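Local coordinates for protein putative sortase (Streptococcus pneumoniae, PDB 2W1K) that probably acts as a class C sortase, a cysteine transpeptidase that joins pilin subunits covalently during assembly of the pneumococcal pilus, at residues 24-34 / 53-64. Sequence-based numbering, arbitrary orientation.
Sequences QQNHSLAYNQR and NYQVSDDPDAVY
S28 OG, on helix 18-34, sits between two oxygens: it lies 2.5 Å from Y64 OH across the contact and donates to Q24 O, one turn earlier, at 2.6 Å. Q24 O is thus gripped twice, by S28 OG and S28 N from opposite faces of its plane.

In the same turn, H27 ND1 lies 2.9 Å from V56 O and gives it a nearly straight hydrogen bond (N-H...O 167°), the oxygen lying at the edge of the imidazole, almost in its plane. With CG anti to its own carbonyl carbon (chi1 -63°), the ring hangs beside the helix and ND1 reaches the loop. The bent side chain of Q24 brings NE2 to 3.1 Å from V56 O, while its OE1 lies against V56 CG1 and accepts a hydrogen bond from a water that also donates to Y64 O.

These contacts tie the helix to the loop leading into strand 65-69 of the sortase beta fold. The 18 intervening residues include a DPF sequence consistent with the lid of class C sortases; the contact pairs the chain before and after them, which would probably place it at the lid's base.

Toward the C-terminal end of the helix, the rings of Y31 and Y54 run nearly parallel (planes 6° apart) but are slid so far that they barely overlap. Their hydroxyls are bonded to the body of the domain, Y31 OH to D95 and G96, and Y54 OH to H93.

R34 completes the seam. Its NH2 donates to Y54 O at 2.9 Å, keeping the oxygen near the guanidinium plane yet approaching from above the carbonyl plane. Q55 OE1 lies over one face of the guanidinium and Y31 CA over the other, both offset toward the rim. One water bridges NH2 to N53 O; another accepts from NH1 and lies within hydrogen-bonding distance of H27 O and Q55 O.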
loop_
_atom_site.group_PDB
_atom_site.type_symbol
_atom_site.label_atom_id
_atom_site.label_comp_id
_atom_site.label_asym_id
_atom_site.label_seq_id
_atom_site.Cartn_x
_atom_site.Cartn_y
_atom_site.Cartn_z
ATOM N N GLN A 24 -3.840 2.933 -15.950
ATOM C CA GLN A 24 -3.080 2.682 -14.700
ATOM C C GLN A 24 -2.567 1.250 -14.619
ATOM O O GLN A 24 -1.515 1.013 -14.036
ATOM C CB GLN A 24 -3.922 2.912 -13.427
ATOM C CG GLN A 24 -4.401 4.320 -13.233
ATOM C CD GLN A 24 -3.300 5.226 -12.762
ATOM O OE1 GLN A 24 -2.975 5.198 -11.555
ATOM N NE2 GLN A 24 -2.705 6.059 -13.694
ATOM N N GLN A 25 -3.379 0.297 -15.057
ATOM C CA GLN A 25 -2.922 -1.081 -15.140
ATOM C C GLN A 25 -1.639 -1.198 -15.942
ATOM O O GLN A 25 -0.606 -1.764 -15.504
ATOM C CB GLN A 25 -4.082 -1.934 -15.741
ATOM C CG GLN A 25 -5.263 -2.138 -14.739
ATOM C CD GLN A 25 -4.985 -3.194 -13.726
ATOM O OE1 GLN A 25 -4.815 -4.416 -14.098
ATOM N NE2 GLN A 25 -4.949 -2.804 -12.439
ATOM N N ASN A 26 -1.657 -0.643 -17.150
ATOM C CA ASN A 26 -0.528 -0.825 -18.038
ATOM C C ASN A 26 0.729 -0.021 -17.574
ATOM O O ASN A 26 1.837 -0.504 -17.620
ATOM C CB ASN A 26 -0.962 -0.300 -19.362
ATOM C CG ASN A 26 -2.001 -1.227 -20.067
ATOM O OD1 ASN A 26 -2.368 -2.327 -19.586
ATOM N ND2 ASN A 26 -2.431 -0.783 -21.244
ATOM N N HIS A 27 0.558 1.227 -17.134
ATOM C CA HIS A 27 1.644 1.977 -16.520
ATOM C C HIS A 27 2.218 1.288 -15.302
ATOM O O HIS A 27 3.451 1.421 -15.046
ATOM C CB HIS A 27 1.205 3.406 -16.181
ATOM C CG HIS A 27 0.851 4.182 -17.420
ATOM N ND1 HIS A 27 0.323 5.451 -17.400
ATOM C CD2 HIS A 27 0.958 3.840 -18.744
ATOM C CE1 HIS A 27 0.111 5.861 -18.644
ATOM N NE2 HIS A 27 0.497 4.905 -19.477
ATOM N N SER A 28 1.347 0.654 -14.485
ATOM C CA SER A 28 1.856 -0.053 -13.325
ATOM C C SER A 28 2.652 -1.319 -13.719
ATOM O O SER A 28 3.692 -1.655 -13.102
ATOM C CB SER A 28 0.678 -0.504 -12.381
ATOM O OG SER A 28 -0.057 0.633 -11.877
ATOM N N LEU A 29 2.114 -2.078 -14.673
ATOM C CA LEU A 29 2.909 -3.211 -15.203
ATOM C C LEU A 29 4.312 -2.722 -15.620
ATOM O O LEU A 29 5.271 -3.370 -15.259
ATOM C CB LEU A 29 2.249 -3.831 -16.470
ATOM C CG LEU A 29 2.910 -5.110 -16.958
ATOM C CD1 LEU A 29 2.972 -6.179 -15.858
ATOM C CD2 LEU A 29 2.077 -5.597 -18.213
ATOM N N ALA A 30 4.385 -1.620 -16.415
ATOM C CA ALA A 30 5.618 -1.011 -16.926
ATOM C C ALA A 30 6.515 -0.667 -15.803
ATOM O O ALA A 30 7.749 -0.917 -15.829
ATOM C CB ALA A 30 5.354 0.302 -17.726
ATOM N N TYR A 31 5.940 -0.043 -14.785
ATOM C CA TYR A 31 6.778 0.274 -13.669
ATOM C C TYR A 31 7.357 -1.011 -13.031
ATOM O O TYR A 31 8.558 -1.052 -12.638
ATOM C CB TYR A 31 5.929 0.969 -12.635
ATOM C CG TYR A 31 6.685 1.305 -11.314
ATOM C CD1 TYR A 31 6.709 0.386 -10.257
ATOM C CD2 TYR A 31 7.260 2.581 -11.110
ATOM C CE1 TYR A 31 7.334 0.701 -9.067
ATOM C CE2 TYR A 31 7.919 2.904 -9.905
ATOM C CZ TYR A 31 7.944 1.967 -8.883
ATOM O OH TYR A 31 8.559 2.208 -7.626
ATOM N N ASN A 32 6.510 -2.060 -12.854
ATOM C CA ASN A 32 7.060 -3.263 -12.223
ATOM C C ASN A 32 8.208 -3.861 -13.081
ATOM O O ASN A 32 9.142 -4.396 -12.529
ATOM C CB ASN A 32 5.945 -4.307 -11.880
ATOM C CG ASN A 32 5.110 -3.882 -10.666
ATOM O OD1 ASN A 32 5.353 -2.810 -10.123
ATOM N ND2 ASN A 32 4.143 -4.733 -10.201
ATOM N N GLN A 33 8.120 -3.738 -14.421
ATOM C CA GLN A 33 9.040 -4.348 -15.361
ATOM C C GLN A 33 10.357 -3.648 -15.237
ATOM O O GLN A 33 11.365 -4.327 -15.276
ATOM C CB GLN A 33 8.586 -4.266 -16.836
ATOM C CG GLN A 33 7.242 -5.063 -17.174
ATOM C CD GLN A 33 7.375 -6.610 -17.454
ATOM O OE1 GLN A 33 6.973 -7.472 -16.579
ATOM N NE2 GLN A 33 7.946 -6.977 -18.671
ATOM N N ARG A 34 10.378 -2.314 -15.016
ATOM C CA ARG A 34 11.677 -1.609 -14.888
ATOM C C ARG A 34 12.461 -1.877 -13.633
ATOM O O ARG A 34 13.681 -1.568 -13.593
ATOM C CB ARG A 34 11.542 -0.088 -14.964
ATOM C CG ARG A 34 10.775 0.414 -16.110
ATOM C CD ARG A 34 10.776 1.907 -16.280
ATOM N NE ARG A 34 10.133 2.701 -15.212
ATOM C CZ ARG A 34 8.850 3.037 -15.220
ATOM N NH1 ARG A 34 8.067 2.588 -16.215
ATOM N NH2 ARG A 34 8.363 3.813 -14.278
ATOM N N ASN A 53 10.340 9.057 -10.139
ATOM C CA ASN A 53 9.394 9.305 -11.223
ATOM C C ASN A 53 8.733 8.015 -11.583
ATOM O O ASN A 53 9.263 7.227 -12.350
ATOM C CB ASN A 53 10.074 9.911 -12.466
ATOM C CG ASN A 53 11.611 9.656 -12.511
ATOM O OD1 ASN A 53 12.459 10.605 -12.369
ATOM N ND2 ASN A 53 11.989 8.356 -12.750
ATOM N N TYR A 54 7.574 7.781 -10.992
ATOM C CA TYR A 54 6.837 6.573 -11.287
ATOM C C TYR A 54 6.329 6.545 -12.716
ATOM O O TYR A 54 6.237 5.474 -13.286
ATOM C CB TYR A 54 5.651 6.443 -10.340
ATOM C CG TYR A 54 5.984 5.929 -8.968
ATOM C CD1 TYR A 54 6.559 6.774 -8.033
ATOM C CD2 TYR A 54 5.649 4.587 -8.573
ATOM C CE1 TYR A 54 6.811 6.341 -6.728
ATOM C CE2 TYR A 54 5.898 4.162 -7.292
ATOM C CZ TYR A 54 6.492 5.020 -6.362
ATOM O OH TYR A 54 6.735 4.607 -5.048
ATOM N N GLN A 55 5.971 7.693 -13.286
ATOM C CA GLN A 55 5.359 7.742 -14.640
ATOM C C GLN A 55 4.137 6.811 -14.703
ATOM O O GLN A 55 3.950 6.019 -15.655
ATOM C CB GLN A 55 6.362 7.366 -15.754
ATOM C CG GLN A 55 7.615 8.130 -15.652
ATOM C CD GLN A 55 8.583 7.966 -16.823
ATOM O OE1 GLN A 55 8.784 6.861 -17.343
ATOM N NE2 GLN A 55 9.249 9.081 -17.215
ATOM N N VAL A 56 3.351 6.811 -13.658
ATOM C CA VAL A 56 2.124 5.989 -13.679
ATOM C C VAL A 56 0.945 7.011 -13.958
ATOM O O VAL A 56 0.086 6.808 -14.816
ATOM C CB VAL A 56 1.951 5.175 -12.319
ATOM C CG1 VAL A 56 0.512 4.690 -12.112
ATOM C CG2 VAL A 56 3.083 4.065 -12.160
ATOM N N SER A 57 1.021 8.161 -13.314
ATOM C CA SER A 57 -0.022 9.193 -13.540
ATOM C C SER A 57 0.621 10.495 -14.060
ATOM O O SER A 57 1.799 10.752 -13.751
ATOM C CB SER A 57 -0.724 9.524 -12.180
ATOM O OG SER A 57 -1.757 10.488 -12.486
ATOM N N ASP A 58 -0.150 11.388 -14.688
ATOM C CA ASP A 58 0.425 12.685 -15.046
ATOM C C ASP A 58 0.632 13.584 -13.836
ATOM O O ASP A 58 1.281 14.580 -13.926
ATOM C CB ASP A 58 -0.533 13.456 -15.973
ATOM C CG ASP A 58 -0.261 13.202 -17.460
ATOM O OD1 ASP A 58 -0.499 12.036 -17.938
ATOM O OD2 ASP A 58 0.161 14.179 -18.178
ATOM N N ASP A 59 -0.059 13.286 -12.745
ATOM C CA ASP A 59 0.015 14.020 -11.521
ATOM C C ASP A 59 0.781 13.146 -10.488
ATOM O O ASP A 59 0.312 12.117 -9.997
ATOM C CB ASP A 59 -1.451 14.263 -11.064
ATOM C CG ASP A 59 -1.528 14.978 -9.724
ATOM O OD1 ASP A 59 -0.458 15.271 -9.096
ATOM O OD2 ASP A 59 -2.684 15.227 -9.281
ATOM N N PRO A 60 1.993 13.541 -10.174
ATOM C CA PRO A 60 2.824 12.846 -9.193
ATOM C C PRO A 60 2.130 12.652 -7.806
ATOM O O PRO A 60 2.457 11.675 -7.089
ATOM C CB PRO A 60 4.054 13.746 -9.084
ATOM C CG PRO A 60 4.039 14.524 -10.467
ATOM C CD PRO A 60 2.606 14.808 -10.637
ATOM N N ASP A 61 1.182 13.522 -7.450
ATOM C CA ASP A 61 0.429 13.394 -6.195
ATOM C C ASP A 61 -1.014 12.809 -6.310
ATOM O O ASP A 61 -1.761 12.951 -5.355
ATOM C CB ASP A 61 0.340 14.708 -5.483
ATOM C CG ASP A 61 1.719 15.279 -5.155
ATOM O OD1 ASP A 61 2.705 14.498 -4.896
ATOM O OD2 ASP A 61 1.839 16.516 -5.193
ATOM N N ALA A 62 -1.392 12.115 -7.414
ATOM C CA ALA A 62 -2.718 11.573 -7.464
ATOM C C ALA A 62 -2.807 10.369 -6.501
ATOM O O ALA A 62 -1.828 9.658 -6.259
ATOM C CB ALA A 62 -3.074 11.138 -8.912
ATOM N N VAL A 63 -3.984 10.159 -5.950
ATOM C CA VAL A 63 -4.226 8.963 -5.209
ATOM C C VAL A 63 -4.163 7.727 -6.169
ATOM O O VAL A 63 -4.890 7.642 -7.201
ATOM C CB VAL A 63 -5.583 9.046 -4.563
ATOM C CG1 VAL A 63 -5.892 7.745 -3.900
ATOM C CG2 VAL A 63 -5.582 10.267 -3.556
ATOM N N TYR A 64 -3.260 6.791 -5.851
ATOM C CA TYR A 64 -3.141 5.662 -6.695
ATOM C C TYR A 64 -4.179 4.509 -6.353
ATOM O O TYR A 64 -4.604 3.746 -7.262
ATOM C CB TYR A 64 -1.711 5.139 -6.535
ATOM C CG TYR A 64 -1.461 3.826 -7.329
ATOM C CD1 TYR A 64 -1.461 3.818 -8.719
ATOM C CD2 TYR A 64 -1.204 2.608 -6.656
ATOM C CE1 TYR A 64 -1.241 2.636 -9.441
ATOM C CE2 TYR A 64 -1.006 1.414 -7.380
ATOM C CZ TYR A 64 -0.985 1.466 -8.753
ATOM O OH TYR A 64 -0.716 0.334 -9.457
HETATM O O HOH W 1 -4.618 3.774 -10.109
HETATM O O HOH W 2 5.373 3.428 -15.762
HETATM O O HOH W 3 10.363 4.499 -12.417
#